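Local structure of DUF1285 domain-containing protein (Shewanella baltica, 2RA9) at residues 77-82 with 99-104; 118-123 with 128-133. The protein is of unknown function, but belongs to the DUF1285 family, which has a fold of repeated structural motifs and is possibly involved in signal transduction. All coordinates share one frame; numbering follows the deposited sequence.

Interaction 1 of 2, residues 77-82 with 99-104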
ATOM      1  N   ALA A  77       1.575   5.035  -5.192  1.00 11.78           N
ATOM      2  CA  ALA A  77       0.736   4.100  -4.456  1.00 10.22           C
ATOM      3  C   ALA A  77       0.578   4.590  -3.006  1.00 10.67           C
ATOM      4  O   ALA A  77       1.450   5.285  -2.451  1.00 11.53           O
ATOM      5  CB  ALA A  77       1.366   2.742  -4.425  1.00 13.48           C
ATOM      6  N   PRO A  78      -0.533   4.251  -2.380  1.00 10.30           N
ATOM      7  CA  PRO A  78      -0.764   4.766  -1.022  1.00 11.11           C
ATOM      8  C   PRO A  78       0.165   4.160   0.036  1.00 12.21           C
ATOM      9  O   PRO A  78       0.354   4.745   1.105  1.00 11.52           O
ATOM     10  CB  PRO A  78      -2.225   4.341  -0.742  1.00 11.44           C
ATOM     11  CG  PRO A  78      -2.488   3.219  -1.667  1.00 10.70           C
ATOM     12  CD  PRO A  78      -1.719   3.550  -2.896  1.00 10.64           C
ATOM     13  N   LEU A  79       0.720   2.980  -0.270  1.00 11.66           N
ATOM     14  CA  LEU A  79       1.510   2.226   0.675  1.00 10.92           C
ATOM     15  C   LEU A  79       2.759   1.705  -0.028  1.00 10.80           C
ATOM     16  O   LEU A  79       2.706   1.337  -1.193  1.00 11.31           O
ATOM     17  CB  LEU A  79       0.696   1.063   1.212  1.00 11.53           C
ATOM     18  CG  LEU A  79      -0.467   1.459   2.137  1.00 12.49           C
ATOM     19  CD1 LEU A  79      -1.432   0.369   2.312  1.00 15.74           C
ATOM     20  CD2 LEU A  79       0.051   1.987   3.485  1.00 13.65           C
ATOM     21  N   LEU A  80       3.887   1.704   0.689  1.00 11.09           N
ATOM     22  CA  LEU A  80       5.136   1.146   0.202  1.00 11.22           C
ATOM     23  C   LEU A  80       5.421  -0.145   1.000  1.00 11.48           C
ATOM     24  O   LEU A  80       5.644  -0.113   2.224  1.00 12.89           O
ATOM     25  CB  LEU A  80       6.276   2.141   0.443  1.00 12.64           C
ATOM     26  CG  LEU A  80       7.616   1.718  -0.198  1.00 13.97           C
ATOM     27  CD1 LEU A  80       7.599   1.998  -1.677  1.00 14.19           C
ATOM     28  CD2 LEU A  80       8.787   2.397   0.499  1.00 17.20           C
ATOM     29  N   ILE A  81       5.446  -1.255   0.291  1.00 10.56           N
ATOM     30  CA  ILE A  81       5.728  -2.556   0.866  1.00 11.55           C
ATOM     31  C   ILE A  81       7.232  -2.717   1.091  1.00 11.71           C
ATOM     32  O   ILE A  81       8.031  -2.579   0.177  1.00 14.00           O
ATOM     33  CB  ILE A  81       5.194  -3.674  -0.012  1.00 11.05           C
ATOM     34  CG1 ILE A  81       3.652  -3.669   0.015  1.00 13.88           C
ATOM     35  CG2 ILE A  81       5.768  -5.048   0.457  1.00 13.88           C
ATOM     36  CD1 ILE A  81       2.944  -4.539  -1.039  1.00 15.30           C
ATOM     37  N   VAL A  82       7.633  -3.028   2.313  1.00 13.83           N
ATOM     38  CA  VAL A  82       9.059  -3.122   2.658  1.00 14.62           C
ATOM     39  C   VAL A  82       9.451  -4.542   3.105  1.00 14.51           C
ATOM     40  O   VAL A  82      10.643  -4.852   3.178  1.00 17.45           O
ATOM     41  CB  VAL A  82       9.463  -2.075   3.683  1.00 16.75           C
ATOM     42  CG1 VAL A  82       9.219  -0.691   3.128  1.00 17.57           C
ATOM     43  CG2 VAL A  82       8.773  -2.242   5.087  1.00 16.81           C
ATOM     44  N   ILE A  99       5.019   2.424   6.818  1.00 12.78           N
ATOM     45  CA  ILE A  99       4.317   3.050   7.956  1.00 13.05           C
ATOM     46  C   ILE A  99       3.851   2.021   9.023  1.00 14.00           C
ATOM     47  O   ILE A  99       3.213   2.366  10.008  1.00 14.25           O
ATOM     48  CB  ILE A  99       3.161   3.926   7.497  1.00 13.01           C
ATOM     49  CG1 ILE A  99       2.080   3.128   6.792  1.00 12.48           C
ATOM     50  CG2 ILE A  99       3.711   5.098   6.666  1.00 13.93           C
ATOM     51  CD1 ILE A  99       0.737   3.858   6.616  1.00 12.65           C
ATOM     52  N   GLY A 100       4.222   0.760   8.832  1.00 13.35           N
ATOM     53  CA  GLY A 100       3.961  -0.269   9.812  1.00 15.16           C
ATOM     54  C   GLY A 100       2.629  -0.972   9.681  1.00 13.14           C
ATOM     55  O   GLY A 100       2.242  -1.653  10.618  1.00 15.33           O
ATOM     56  N   THR A 101       1.955  -0.896   8.521  1.00 14.03           N
ATOM     57  CA  THR A 101       0.714  -1.643   8.344  1.00 13.21           C
ATOM     58  C   THR A 101       1.028  -3.055   7.889  1.00 12.82           C
ATOM     59  O   THR A 101       2.062  -3.288   7.255  1.00 13.97           O
ATOM     60  CB  THR A 101      -0.286  -0.960   7.368  1.00 14.01           C
ATOM     61  OG1 THR A 101       0.283  -0.791   6.072  1.00 13.33           O
ATOM     62  CG2 THR A 101      -0.720   0.415   7.880  1.00 14.12           C
ATOM     63  N   LEU A 102       0.144  -3.992   8.252  1.00 14.23           N
ATOM     64  CA  LEU A 102       0.266  -5.393   7.922  1.00 13.93           C
ATOM     65  C   LEU A 102      -0.953  -5.841   7.129  1.00 14.68           C
ATOM     66  O   LEU A 102      -2.089  -5.532   7.490  1.00 14.81           O
ATOM     67  CB  LEU A 102       0.324  -6.196   9.221  1.00 15.65           C
ATOM     68  CG  LEU A 102       0.428  -7.720   9.124  1.00 18.82           C
ATOM     69  CD1 LEU A 102       1.695  -8.169   8.443  1.00 20.09           C
ATOM     70  CD2 LEU A 102       0.280  -8.346  10.554  1.00 18.57           C
ATOM     71  N   HIS A 103      -0.723  -6.616   6.070  1.00 14.07           N
ATOM     72  CA  HIS A 103      -1.765  -7.048   5.162  1.00 14.41           C
ATOM     73  C   HIS A 103      -1.613  -8.534   4.880  1.00 16.42           C
ATOM     74  O   HIS A 103      -0.497  -9.028   4.705  1.00 17.19           O
ATOM     75  CB  HIS A 103      -1.695  -6.234   3.864  1.00 15.27           C
ATOM     76  CG  HIS A 103      -1.621  -4.753   4.095  1.00 14.75           C
ATOM     77  ND1 HIS A 103      -2.737  -3.944   4.115  1.00 15.23           N
ATOM     78  CD2 HIS A 103      -0.573  -3.940   4.380  1.00 14.58           C
ATOM     79  CE1 HIS A 103      -2.377  -2.703   4.419  1.00 15.61           C
ATOM     80  NE2 HIS A 103      -1.073  -2.672   4.603  1.00 13.80           N
ATOM     81  N   HIS A 104      -2.742  -9.222   4.829  1.00 17.38           N
ATOM     82  CA  HIS A 104      -2.765 -10.670   4.658  1.00 17.31           C
ATOM     83  C   HIS A 104      -3.380 -11.060   3.341  1.00 16.73           C
ATOM     84  O   HIS A 104      -4.011 -10.267   2.653  1.00 18.67           O
ATOM     85  CB  HIS A 104      -3.559 -11.336   5.797  1.00 17.80           C
ATOM     86  CG  HIS A 104      -3.146 -10.882   7.160  1.00 21.28           C
ATOM     87  ND1 HIS A 104      -1.982 -11.294   7.768  1.00 25.18           N
ATOM     88  CD2 HIS A 104      -3.731 -10.014   8.022  1.00 22.81           C
ATOM     89  CE1 HIS A 104      -1.877 -10.728   8.958  1.00 24.77           C
ATOM     90  NE2 HIS A 104      -2.921  -9.938   9.131  1.00 28.09           N
TER
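Leu79 meets Ile99, Thr101 and His103 through its two methyls, CD2 touching Ile99 and Thr101 and CD1 touching His103. CD2 lies 3.7 Å from Ile99 CD1, and the two side chains cross at about a right angle. The same methyl comes within 3.8 Å of Thr101 OG1, a van der Waals contact with a hydroxyl already engaged: OG1 hydrogen-bonds His103 NE2 at 2.7 Å and also Thr97 OG1. CD1 approaches the imidazole obliquely, 3.8 Å from His103 NE2. With Leu79 CG anti to its carbonyl carbon (chi1 -70°), both methyls of the fork reach 99-104, while Ile99 CG1 sits between its own N and carbonyl carbon (chi1 64°) and brings CD1 to meet it. Replacing this leucine by alanine is likely to open a gap facing Ile99 CD1 and to leave the imidazole without the methyl that packs on it.

This largely buried cluster is closed further by Ala47 and Ala51 of helix 44-51, which touch Ile99. The loose side is the turn and the outward residues: Gly100 and Leu102 are exposed and make no contact with 77-82. No hydrogen bond joins the segments, and only 144 Å² is buried in total, so the contact rests on side chains. That fits its topology: strand 93-97 lies between strands 79-86 and 102-106, and Leu79 reaches across one face of this antiparallel three-strand meander within a six-stranded mixed sheet.

Interaction 2 of 2, residues 118-123 with 128-133; sequences VYLPLE and GKLGRA. With EDO (1,2-ethanediol), chain F; EDO (1,2-ethanediol), chain I.
The Tyr119 ring meets Lys129 obliquely, with CE2 3.8 Å from Lys129 CB; ring and lysine chain run side by side in the same direction. Farther along, the Arg132 guanidinium has one ethanediol over a face, through its O1, and a second at its edge, whose O2 accepts a 2.9 Å hydrogen bond from NH1. Both diols probably come from the crystallisation liquor. Lys129 CG is anti to its backbone N (chi1 180°), but a bend at chi3 (70°) turns the amine away from 118-123, to a salt bridge with Asp76 OD2. Tyr119 OH bonds OD1 of the same carboxylate, so Asp76 grips both polar ends, and Lys129 NZ has a further bond to Ala31 O.

The backbones of 118-121 and 128-130 pair as antiparallel strands. Leu120 and Gly128 form a hydrogen-bonded pair, Leu120 N to Gly128 O at 2.8 Å and Gly128 N to Leu120 O at 2.9 Å, both in the carbonyl plane. Leu130 N bonds Val118 O at 2.8 Å, almost straight at 173°. There the face diol also bridges the strands, its O2 accepting from Val118 N and donating to Leu130 O.

Leu120 and Leu130 fill the sheet face opposite Tyr119, CD1 of Leu120 4.0 Å from CD2 of Leu130, and both rest on Phe138 of helix 135-141. Val118 CG1 lies alongside Leu130 CD1 at 3.8 Å. Leu122 CD1 packs against Gly128 N at 3.7 Å; a beta carbon on Gly128 would crowd that methyl. Register and connection together define a beta hairpin, strands 118-121 and 127-130, within the mixed sheet.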
ATOM      1  N   VAL A 118       6.545  -2.490  -9.299  1.00 13.46           N
ATOM      2  CA  VAL A 118       5.617  -3.586  -9.136  1.00 13.87           C
ATOM      3  C   VAL A 118       4.698  -3.235  -7.970  1.00 11.78           C
ATOM      4  O   VAL A 118       5.124  -2.693  -6.949  1.00 12.75           O
ATOM      5  CB  VAL A 118       6.343  -4.877  -8.850  1.00 15.93           C
ATOM      6  CG1 VAL A 118       5.346  -6.022  -8.555  1.00 16.86           C
ATOM      7  CG2 VAL A 118       7.253  -5.235 -10.031  1.00 18.78           C
ATOM      8  N   TYR A 119       3.423  -3.545  -8.164  1.00 11.76           N
ATOM      9  CA  TYR A 119       2.375  -3.248  -7.180  1.00 12.73           C
ATOM     10  C   TYR A 119       1.585  -4.481  -6.824  1.00 11.70           C
ATOM     11  O   TYR A 119       1.315  -5.285  -7.677  1.00 13.07           O
ATOM     12  CB  TYR A 119       1.415  -2.177  -7.707  1.00 14.42           C
ATOM     13  CG  TYR A 119       2.081  -0.912  -8.141  1.00 13.22           C
ATOM     14  CD1 TYR A 119       2.635  -0.799  -9.408  1.00 14.06           C
ATOM     15  CD2 TYR A 119       2.125   0.199  -7.322  1.00 12.60           C
ATOM     16  CE1 TYR A 119       3.214   0.353  -9.826  1.00 14.12           C
ATOM     17  CE2 TYR A 119       2.745   1.397  -7.746  1.00 13.13           C
ATOM     18  CZ  TYR A 119       3.314   1.451  -8.979  1.00 13.28           C
ATOM     19  OH  TYR A 119       3.894   2.608  -9.423  1.00 16.24           O
ATOM     20  N   LEU A 120       1.228  -4.636  -5.546  1.00 13.69           N
ATOM     21  CA  LEU A 120       0.415  -5.760  -5.103  1.00 13.48           C
ATOM     22  C   LEU A 120      -0.906  -5.250  -4.553  1.00 12.17           C
ATOM     23  O   LEU A 120      -0.928  -4.249  -3.841  1.00 13.27           O
ATOM     24  CB  LEU A 120       1.134  -6.593  -4.027  1.00 15.23           C
ATOM     25  CG  LEU A 120       2.402  -7.341  -4.466  1.00 15.55           C
ATOM     26  CD1 LEU A 120       3.170  -7.955  -3.292  1.00 18.11           C
ATOM     27  CD2 LEU A 120       2.079  -8.413  -5.527  1.00 17.92           C
ATOM     28  N   PRO A 121      -2.011  -5.948  -4.832  1.00 14.06           N
ATOM     29  CA  PRO A 121      -3.283  -5.428  -4.360  1.00 14.53           C
ATOM     30  C   PRO A 121      -3.570  -5.824  -2.910  1.00 14.64           C
ATOM     31  O   PRO A 121      -3.311  -6.949  -2.494  1.00 16.49           O
ATOM     32  CB  PRO A 121      -4.287  -6.028  -5.344  1.00 17.55           C
ATOM     33  CG  PRO A 121      -3.665  -7.353  -5.734  1.00 17.62           C
ATOM     34  CD  PRO A 121      -2.186  -7.168  -5.644  1.00 15.36           C
ATOM     35  N   LEU A 122      -4.037  -4.839  -2.151  1.00 13.86           N
ATOM     36  CA  LEU A 122      -4.361  -4.986  -0.750  1.00 14.63           C
ATOM     37  C   LEU A 122      -5.846  -4.701  -0.592  1.00 15.44           C
ATOM     38  O   LEU A 122      -6.586  -4.644  -1.572  1.00 19.29           O
ATOM     39  CB  LEU A 122      -3.514  -4.004   0.084  1.00 12.31           C
ATOM     40  CG  LEU A 122      -2.027  -3.933  -0.275  1.00 12.86           C
ATOM     41  CD1 LEU A 122      -1.336  -2.837   0.461  1.00 13.81           C
ATOM     42  CD2 LEU A 122      -1.316  -5.276  -0.087  1.00 15.72           C
ATOM     43  N   GLU A 123      -6.277  -4.439   0.633  1.00 15.63           N
ATOM     44  CA  GLU A 123      -7.695  -4.230   0.904  1.00 15.94           C
ATOM     45  C   GLU A 123      -8.114  -2.815   0.595  1.00 15.51           C
ATOM     46  O   GLU A 123      -7.295  -1.948   0.365  1.00 13.98           O
ATOM     47  CB  GLU A 123      -7.995  -4.563   2.369  1.00 18.29           C
ATOM     48  CG  GLU A 123      -7.389  -3.633   3.386  1.00 23.85           C
ATOM     49  CD  GLU A 123      -6.017  -4.038   3.918  1.00 29.55           C
ATOM     50  OE1 GLU A 123      -5.297  -4.834   3.257  1.00 25.96           O
ATOM     51  OE2 GLU A 123      -5.670  -3.539   5.024  1.00 30.71           O
ATOM     52  N   GLY A 128      -0.113  -1.659  -2.858  1.00 11.29           N
ATOM     53  CA  GLY A 128       1.173  -1.419  -2.261  1.00 10.81           C
ATOM     54  C   GLY A 128       2.268  -1.527  -3.309  1.00 10.86           C
ATOM     55  O   GLY A 128       2.323  -2.517  -4.033  1.00 13.38           O
ATOM     56  N   LYS A 129       3.138  -0.521  -3.400  1.00 11.91           N
ATOM     57  CA  LYS A 129       4.284  -0.543  -4.289  1.00 11.45           C
ATOM     58  C   LYS A 129       5.407  -1.325  -3.604  1.00 11.88           C
ATOM     59  O   LYS A 129       5.740  -1.029  -2.484  1.00 12.48           O
ATOM     60  CB  LYS A 129       4.786   0.879  -4.575  1.00 12.60           C
ATOM     61  CG  LYS A 129       5.985   0.891  -5.488  1.00 14.14           C
ATOM     62  CD  LYS A 129       6.300   2.246  -6.083  1.00 14.94           C
ATOM     63  CE  LYS A 129       6.811   3.198  -5.085  1.00 16.90           C
ATOM     64  NZ  LYS A 129       7.126   4.539  -5.678  1.00 20.17           N
ATOM     65  N   LEU A 130       6.052  -2.248  -4.306  1.00 11.91           N
ATOM     66  CA  LEU A 130       7.216  -2.918  -3.726  1.00 11.48           C
ATOM     67  C   LEU A 130       8.399  -1.976  -3.622  1.00 12.30           C
ATOM     68  O   LEU A 130       8.814  -1.368  -4.624  1.00 13.97           O
ATOM     69  CB  LEU A 130       7.637  -4.112  -4.602  1.00 14.13           C
ATOM     70  CG  LEU A 130       6.730  -5.335  -4.624  1.00 15.46           C
ATOM     71  CD1 LEU A 130       7.367  -6.437  -5.402  1.00 18.29           C
ATOM     72  CD2 LEU A 130       6.475  -5.793  -3.186  1.00 19.80           C
ATOM     73  N   GLY A 131       8.919  -1.838  -2.422  1.00 12.21           N
ATOM     74  CA  GLY A 131      10.092  -1.034  -2.205  1.00 12.97           C
ATOM     75  C   GLY A 131      11.325  -1.617  -2.886  1.00 12.38           C
ATOM     76  O   GLY A 131      11.413  -2.834  -3.103  1.00 14.25           O
ATOM     77  N   ARG A 132      12.305  -0.767  -3.178  1.00 14.87           N
ATOM     78  CA  ARG A 132      13.486  -1.201  -3.877  1.00 16.84           C
ATOM     79  C   ARG A 132      14.233  -2.271  -3.118  1.00 16.44           C
ATOM     80  O   ARG A 132      14.735  -3.212  -3.739  1.00 18.31           O
ATOM     81  CB  ARG A 132      14.451  -0.025  -4.139  1.00 20.87           C
ATOM     82  CG  ARG A 132      14.070   0.952  -5.282  1.00 28.50           C
ATOM     83  CD  ARG A 132      13.083   0.422  -6.268  1.00 33.62           C
ATOM     84  NE  ARG A 132      13.094   1.186  -7.522  1.00 35.57           N
ATOM     85  CZ  ARG A 132      13.957   0.999  -8.521  1.00 38.49           C
ATOM     86  NH1 ARG A 132      14.905   0.069  -8.453  1.00 38.16           N
ATOM     87  NH2 ARG A 132      13.863   1.745  -9.614  1.00 41.53           N
ATOM     88  N   ALA A 133      14.292  -2.169  -1.797  1.00 14.80           N
ATOM     89  CA  ALA A 133      15.096  -3.082  -0.996  1.00 17.52           C
ATOM     90  C   ALA A 133      14.530  -4.490  -0.908  1.00 16.82           C
ATOM     91  O   ALA A 133      15.264  -5.408  -0.507  1.00 19.59           O
ATOM     92  CB  ALA A 133      15.357  -2.517   0.416  1.00 19.40           C
TER
HETATM   93  C1  EDO F 162      11.055  -1.804  -7.384  1.00 25.38           C
HETATM   94  O1  EDO F 162      11.253  -0.837  -8.425  1.00 29.40           O
HETATM   95  C2  EDO F 162       9.732  -2.539  -7.569  1.00 20.65           C
HETATM   96  O2  EDO F 162       8.599  -1.657  -7.386  1.00 16.30           O
HETATM   97  C1  EDO I 165      16.789  -3.141  -5.963  1.00 40.16           C
HETATM   98  O1  EDO I 165      18.205  -3.177  -6.085  1.00 45.23           O
HETATM   99  C2  EDO I 165      16.140  -3.132  -7.330  1.00 36.40           C
HETATM  100  O2  EDO I 165      14.846  -2.545  -7.220  1.00 36.63           O

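How the interactions relate
Interactions 1 and 2 belong to one sheet, their centres 8 Å apart, and follow one another along the chain. Strand 79-86, which carries 77-82, lies next to 127-130 and parallel to it, and a probable hydrogen bond of 2.8 Å from Ile81 N to Lys129 O stitches 77-82 to 128-133. A second tie comes from side chains, His103 ND1 lying 2.8 Å from Glu123 OE1, also a probable hydrogen bond. Ile81 CD1 packs 3.7 Å from Gly128 O. Neither contact includes the residues of the sodium site: the ion, at Asn140 and Phe142, is about 13 Å from the Leu130 side chain. The sheet order recurs in the other six-stranded sheet, consistent with a fold of repeated motifs.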